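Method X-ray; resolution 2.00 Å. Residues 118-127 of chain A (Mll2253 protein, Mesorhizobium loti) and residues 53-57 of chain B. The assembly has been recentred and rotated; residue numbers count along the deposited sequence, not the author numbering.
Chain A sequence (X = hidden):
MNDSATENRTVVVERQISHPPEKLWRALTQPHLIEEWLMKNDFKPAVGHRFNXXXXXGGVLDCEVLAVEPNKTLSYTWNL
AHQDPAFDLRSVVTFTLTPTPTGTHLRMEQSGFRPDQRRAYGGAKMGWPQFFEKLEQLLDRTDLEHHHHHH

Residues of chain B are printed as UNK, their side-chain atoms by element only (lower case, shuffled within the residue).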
ATOM      1  N   ARG A 118      -9.343 -12.364  -7.644  1.00 27.26           N
ATOM      2  CA  ARG A 118      -8.168 -12.478  -8.510  1.00 28.25           C
ATOM      3  C   ARG A 118      -7.215 -11.319  -8.257  1.00 26.14           C
ATOM      4  O   ARG A 118      -6.001 -11.465  -8.376  1.00 26.32           O
ATOM      5  CB  ARG A 118      -8.575 -12.482  -9.989  1.00 32.65           C
ATOM      6  CG  ARG A 118      -9.424 -13.669 -10.401  1.00 38.64           C
ATOM      7  CD  ARG A 118      -8.853 -14.335 -11.645  1.00 42.18           C
ATOM      8  NE  ARG A 118      -7.527 -14.892 -11.386  1.00 45.28           N
ATOM      9  CZ  ARG A 118      -6.801 -15.543 -12.290  1.00 47.22           C
ATOM     10  NH1 ARG A 118      -7.278 -15.720 -13.520  1.00 46.89           N
ATOM     11  NH2 ARG A 118      -5.600 -16.017 -11.963  1.00 46.98           N
ATOM     12  N   ARG A 119      -7.772 -10.164  -7.916  1.00 24.51           N
ATOM     13  CA  ARG A 119      -6.960  -8.990  -7.632  1.00 26.06           C
ATOM     14  C   ARG A 119      -5.963  -9.290  -6.505  1.00 24.51           C
ATOM     15  O   ARG A 119      -4.763  -9.074  -6.655  1.00 24.48           O
ATOM     16  CB  ARG A 119      -7.853  -7.821  -7.214  1.00 26.63           C
ATOM     17  CG  ARG A 119      -7.090  -6.649  -6.603  1.00 28.53           C
ATOM     18  CD  ARG A 119      -6.405  -5.852  -7.674  1.00 29.78           C
ATOM     19  NE  ARG A 119      -5.527  -4.797  -7.153  1.00 31.72           N
ATOM     20  CZ  ARG A 119      -4.240  -4.963  -6.862  1.00 27.58           C
ATOM     21  NH1 ARG A 119      -3.667  -6.151  -7.032  1.00 23.90           N
ATOM     22  NH2 ARG A 119      -3.520  -3.929  -6.443  1.00 25.39           N
ATOM     23  N   ALA A 120      -6.474  -9.781  -5.380  1.00 23.39           N
ATOM     24  CA  ALA A 120      -5.633 -10.104  -4.233  1.00 22.79           C
ATOM     25  C   ALA A 120      -4.710 -11.269  -4.562  1.00 22.50           C
ATOM     26  O   ALA A 120      -3.525 -11.255  -4.222  1.00 21.75           O
ATOM     27  CB  ALA A 120      -6.502 -10.442  -3.026  1.00 21.87           C
ATOM     28  N   TYR A 121      -5.254 -12.285  -5.224  1.00 23.25           N
ATOM     29  CA  TYR A 121      -4.455 -13.446  -5.598  1.00 24.10           C
ATOM     30  C   TYR A 121      -3.289 -13.017  -6.489  1.00 24.26           C
ATOM     31  O   TYR A 121      -2.129 -13.318  -6.198  1.00 23.35           O
ATOM     32  CB  TYR A 121      -5.325 -14.477  -6.326  1.00 25.84           C
ATOM     33  CG  TYR A 121      -4.546 -15.657  -6.856  1.00 28.87           C
ATOM     34  CD1 TYR A 121      -3.917 -16.549  -5.990  1.00 28.03           C
ATOM     35  CD2 TYR A 121      -4.412 -15.865  -8.227  1.00 29.99           C
ATOM     36  CE1 TYR A 121      -3.172 -17.617  -6.475  1.00 30.92           C
ATOM     37  CE2 TYR A 121      -3.669 -16.927  -8.724  1.00 31.66           C
ATOM     38  CZ  TYR A 121      -3.050 -17.799  -7.843  1.00 31.82           C
ATOM     39  OH  TYR A 121      -2.303 -18.842  -8.334  1.00 32.99           O
ATOM     40  N   GLY A 122      -3.600 -12.298  -7.565  1.00 21.75           N
ATOM     41  CA  GLY A 122      -2.562 -11.844  -8.471  1.00 21.00           C
ATOM     42  C   GLY A 122      -1.581 -10.894  -7.812  1.00 20.42           C
ATOM     43  O   GLY A 122      -0.375 -10.973  -8.050  1.00 21.04           O
ATOM     44  N   GLY A 123      -2.097  -9.986  -6.988  1.00 18.08           N
ATOM     45  CA  GLY A 123      -1.237  -9.036  -6.305  1.00 18.74           C
ATOM     46  C   GLY A 123      -0.247  -9.727  -5.386  1.00 17.91           C
ATOM     47  O   GLY A 123       0.863  -9.238  -5.173  1.00 19.29           O
ATOM     48  N   ALA A 124      -0.649 -10.874  -4.851  1.00 17.90           N
ATOM     49  CA  ALA A 124       0.195 -11.647  -3.944  1.00 18.77           C
ATOM     50  C   ALA A 124       1.342 -12.320  -4.690  1.00 19.38           C
ATOM     51  O   ALA A 124       2.470 -12.344  -4.205  1.00 19.34           O
ATOM     52  CB  ALA A 124      -0.653 -12.704  -3.221  1.00 17.36           C
ATOM     53  N   LYS A 125       1.058 -12.875  -5.865  1.00 22.22           N
ATOM     54  CA  LYS A 125       2.103 -13.541  -6.644  1.00 26.16           C
ATOM     55  C   LYS A 125       3.096 -12.519  -7.183  1.00 27.16           C
ATOM     56  O   LYS A 125       4.259 -12.831  -7.421  1.00 28.16           O
ATOM     57  CB  LYS A 125       1.500 -14.327  -7.813  1.00 27.01           C
ATOM     58  CG  LYS A 125       0.556 -15.434  -7.397  1.00 30.68           C
ATOM     59  CD  LYS A 125       0.458 -16.513  -8.468  1.00 32.95           C
ATOM     60  CE  LYS A 125       1.357 -17.717  -8.132  1.00 34.06           C
ATOM     61  NZ  LYS A 125       2.785 -17.328  -7.909  1.00 33.00           N
HETATM   62  N   MSE A 126       2.630 -11.291  -7.356  1.00 27.96           N
HETATM   63  CA  MSE A 126       3.471 -10.224  -7.869  1.00 30.00           C
HETATM   64  C   MSE A 126       4.250  -9.548  -6.744  1.00 27.33           C
HETATM   65  O   MSE A 126       5.446  -9.299  -6.868  1.00 26.09           O
HETATM   66  CB  MSE A 126       2.593  -9.199  -8.595  1.00 35.93           C
HETATM   67  CG  MSE A 126       3.299  -7.924  -9.019  1.00 44.75           C
HETATM   68 SE   MSE A 126       4.545  -8.199 -10.455  1.00 59.73          SE
HETATM   69  CE  MSE A 126       3.291  -8.353 -11.926  1.00 51.95           C
ATOM     70  N   GLY A 127       3.567  -9.276  -5.637  1.00 25.67           N
ATOM     71  CA  GLY A 127       4.197  -8.592  -4.518  1.00 22.53           C
ATOM     72  C   GLY A 127       5.170  -9.363  -3.647  1.00 20.28           C
ATOM     73  O   GLY A 127       6.184  -8.813  -3.241  1.00 20.10           O
TER
ATOM     74  N   UNK B  53      -9.150   2.116  -4.981  1.00 16.10           N
ATOM     75  CA  UNK B  53      -7.737   2.210  -5.279  1.00 16.60           C
ATOM     76  C   UNK B  53      -7.204   1.081  -4.396  1.00 17.62           C
ATOM     77  O   UNK B  53      -7.386   1.109  -3.177  1.00 18.78           O
ATOM     78  c   UNK B  53      -7.834   4.697  -5.656  1.00 17.87           C
ATOM     79  c   UNK B  53      -5.671   3.637  -5.079  1.00 15.59           C
ATOM     80  c   UNK B  53      -7.171   3.582  -4.843  1.00 16.60           C
ATOM     81  c   UNK B  53      -7.300   6.098  -5.339  1.00 19.66           C
ATOM     82  N   UNK B  54      -6.589   0.074  -5.008  1.00 16.96           N
ATOM     83  CA  UNK B  54      -6.098  -1.073  -4.250  1.00 16.38           C
ATOM     84  C   UNK B  54      -4.648  -1.450  -4.525  1.00 17.23           C
ATOM     85  O   UNK B  54      -4.116  -1.218  -5.615  1.00 15.68           O
ATOM     86  c   UNK B  54      -7.002  -2.288  -4.507  1.00 15.18           C
ATOM     87  o   UNK B  54      -6.961  -2.681  -5.872  1.00 15.33           O
ATOM     88  N   UNK B  55      -4.023  -2.054  -3.517  1.00 16.13           N
ATOM     89  CA  UNK B  55      -2.627  -2.470  -3.586  1.00 15.14           C
ATOM     90  C   UNK B  55      -2.480  -3.972  -3.807  1.00 14.93           C
ATOM     91  O   UNK B  55      -3.408  -4.737  -3.549  1.00 15.19           O
ATOM     92  c   UNK B  55      -1.921  -2.069  -2.294  1.00 18.71           C
ATOM     93  N   UNK B  56      -1.306  -4.405  -4.255  1.00 16.03           N
ATOM     94  CA  UNK B  56      -1.097  -5.830  -4.499  1.00 16.21           C
ATOM     95  C   UNK B  56      -1.137  -6.685  -3.235  1.00 16.26           C
ATOM     96  O   UNK B  56      -1.469  -7.865  -3.303  1.00 17.72           O
ATOM     97  o   UNK B  56      -0.870  -5.455  -7.253  1.00 21.46           O
ATOM     98  c   UNK B  56       0.233  -6.074  -5.223  1.00 17.08           C
ATOM     99  o   UNK B  56       1.317  -5.286  -7.187  1.00 20.02           O
ATOM    100  c   UNK B  56       0.225  -5.562  -6.657  1.00 20.00           C
ATOM    101  N   UNK B  57      -0.812  -6.091  -2.090  1.00 15.50           N
ATOM    102  CA  UNK B  57      -0.792  -6.825  -0.825  1.00 17.98           C
ATOM    103  C   UNK B  57      -2.146  -6.955  -0.122  1.00 18.70           C
ATOM    104  O   UNK B  57      -2.232  -7.541   0.962  1.00 18.65           O
ATOM    105  c   UNK B  57      -2.083  -3.316   2.992  1.00 22.55           C
ATOM    106  n   UNK B  57       0.561  -2.517  -0.037  1.00 21.63           N
ATOM    107  c   UNK B  57      -1.775  -1.968   2.767  1.00 20.80           C
ATOM    108  c   UNK B  57      -0.903  -1.588   1.779  1.00 21.80           C
ATOM    109  c   UNK B  57      -0.618  -3.963   1.203  1.00 20.84           C
ATOM    110  c   UNK B  57       0.831  -3.784  -0.489  1.00 19.47           C
ATOM    111  c   UNK B  57      -1.513  -4.321   2.219  1.00 20.46           C
ATOM    112  c   UNK B  57      -0.329  -2.598   1.002  1.00 21.79           C
ATOM    113  c   UNK B  57       0.225  -6.195   0.128  1.00 18.21           C
ATOM    114  c   UNK B  57       0.140  -4.703   0.244  1.00 18.67           C
TER
HETATM  115  O   HOH W   1      -2.671  -9.918  -2.012  1.00 18.27           O

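Position 53 of chain B carries four side-chain carbons and no heteroatom. The chain forks at the first carbon, where one arm ends after a single carbon and the other runs on for two, a pattern that among the standard residues identifies isoleucine. I53(B) lies in a strand and is buried, but its side chain comes no nearer than 8.0 Å to residues 118-127 of chain A, so its packing partners are elsewhere in the structure.

At position 54 the side chain is one carbon followed by one oxygen, and CA-to-CB points toward chain A. The oxygen lies 2.9 Å from NE of R119(A), near the plane of the guanidinium. A two-atom side chain ending in oxygen is serine. The hydroxyl of S54(B), with chi1 in the p well, accepts a hydrogen bond from R119(A) NE, and the backbone oxygen of the same residue takes another from R119(A) NH2 (NH2 to O, 2.9 Å), although the position of NH2 is less certain than that of the other nitrogens.

Position 55 has a single side-chain carbon, directed away from chain A, and is therefore alanine. What A55(B) offers the helix is backbone: its carbonyl oxygen sits over one face of the R119(A) guanidinium, 3.0 Å from NH2, but the angle is too poor for a hydrogen bond.

Two carbons, the second bearing two oxygens, make up the side chain at position 56. The fork is a short carboxylate, and one of its oxygens lies 2.9 Å from R119(A) NH1; the residue is aspartate. D56(B) OD1 and R119(A) NH1 form a salt bridge with a hydrogen bond, supplemented by a weak bond from R119(A) NH2 to the same OD1 at 3.2 Å. The other carboxylate oxygen, OD2, approaches CG of the selenomethionine M126(A) at 3.8 Å.

Position 57 bears one carbon leading into fused five- and six-membered rings that contain eight carbons and one nitrogen, an indole, which defines tryptophan. CA-to-CB of W57(B) points away, and the side chain comes no nearer than 6.1 Å to residues 118-127 of chain A.

The contact works through one long side chain and one glycine of the helix. R119(A) leaves its backbone sideways, yet its end reaches chain B, where NE and NH1 engage S54(B) OG and D56(B) OD1 along the guanidinium edge; charge pairing thus adds to directional hydrogen bonding. One turn on, the helix meets the D56(B) backbone at G123(A), whose CA is 3.7 Å from the CA of D56(B). The absence of a side chain permits this approach: a CB on G123(A) would lie 2.3 Å from D56(B) O, a clash. Instead, G123(A) CA makes a CA-H...O contact with D56(B) O at 3.2 Å. Water 1 completes the junction by donating to both A120(A) O and D56(B) O, each 2.7 Å from its oxygen, and so links two acceptors that could not bond directly.

Chain B 53-57: ISADW
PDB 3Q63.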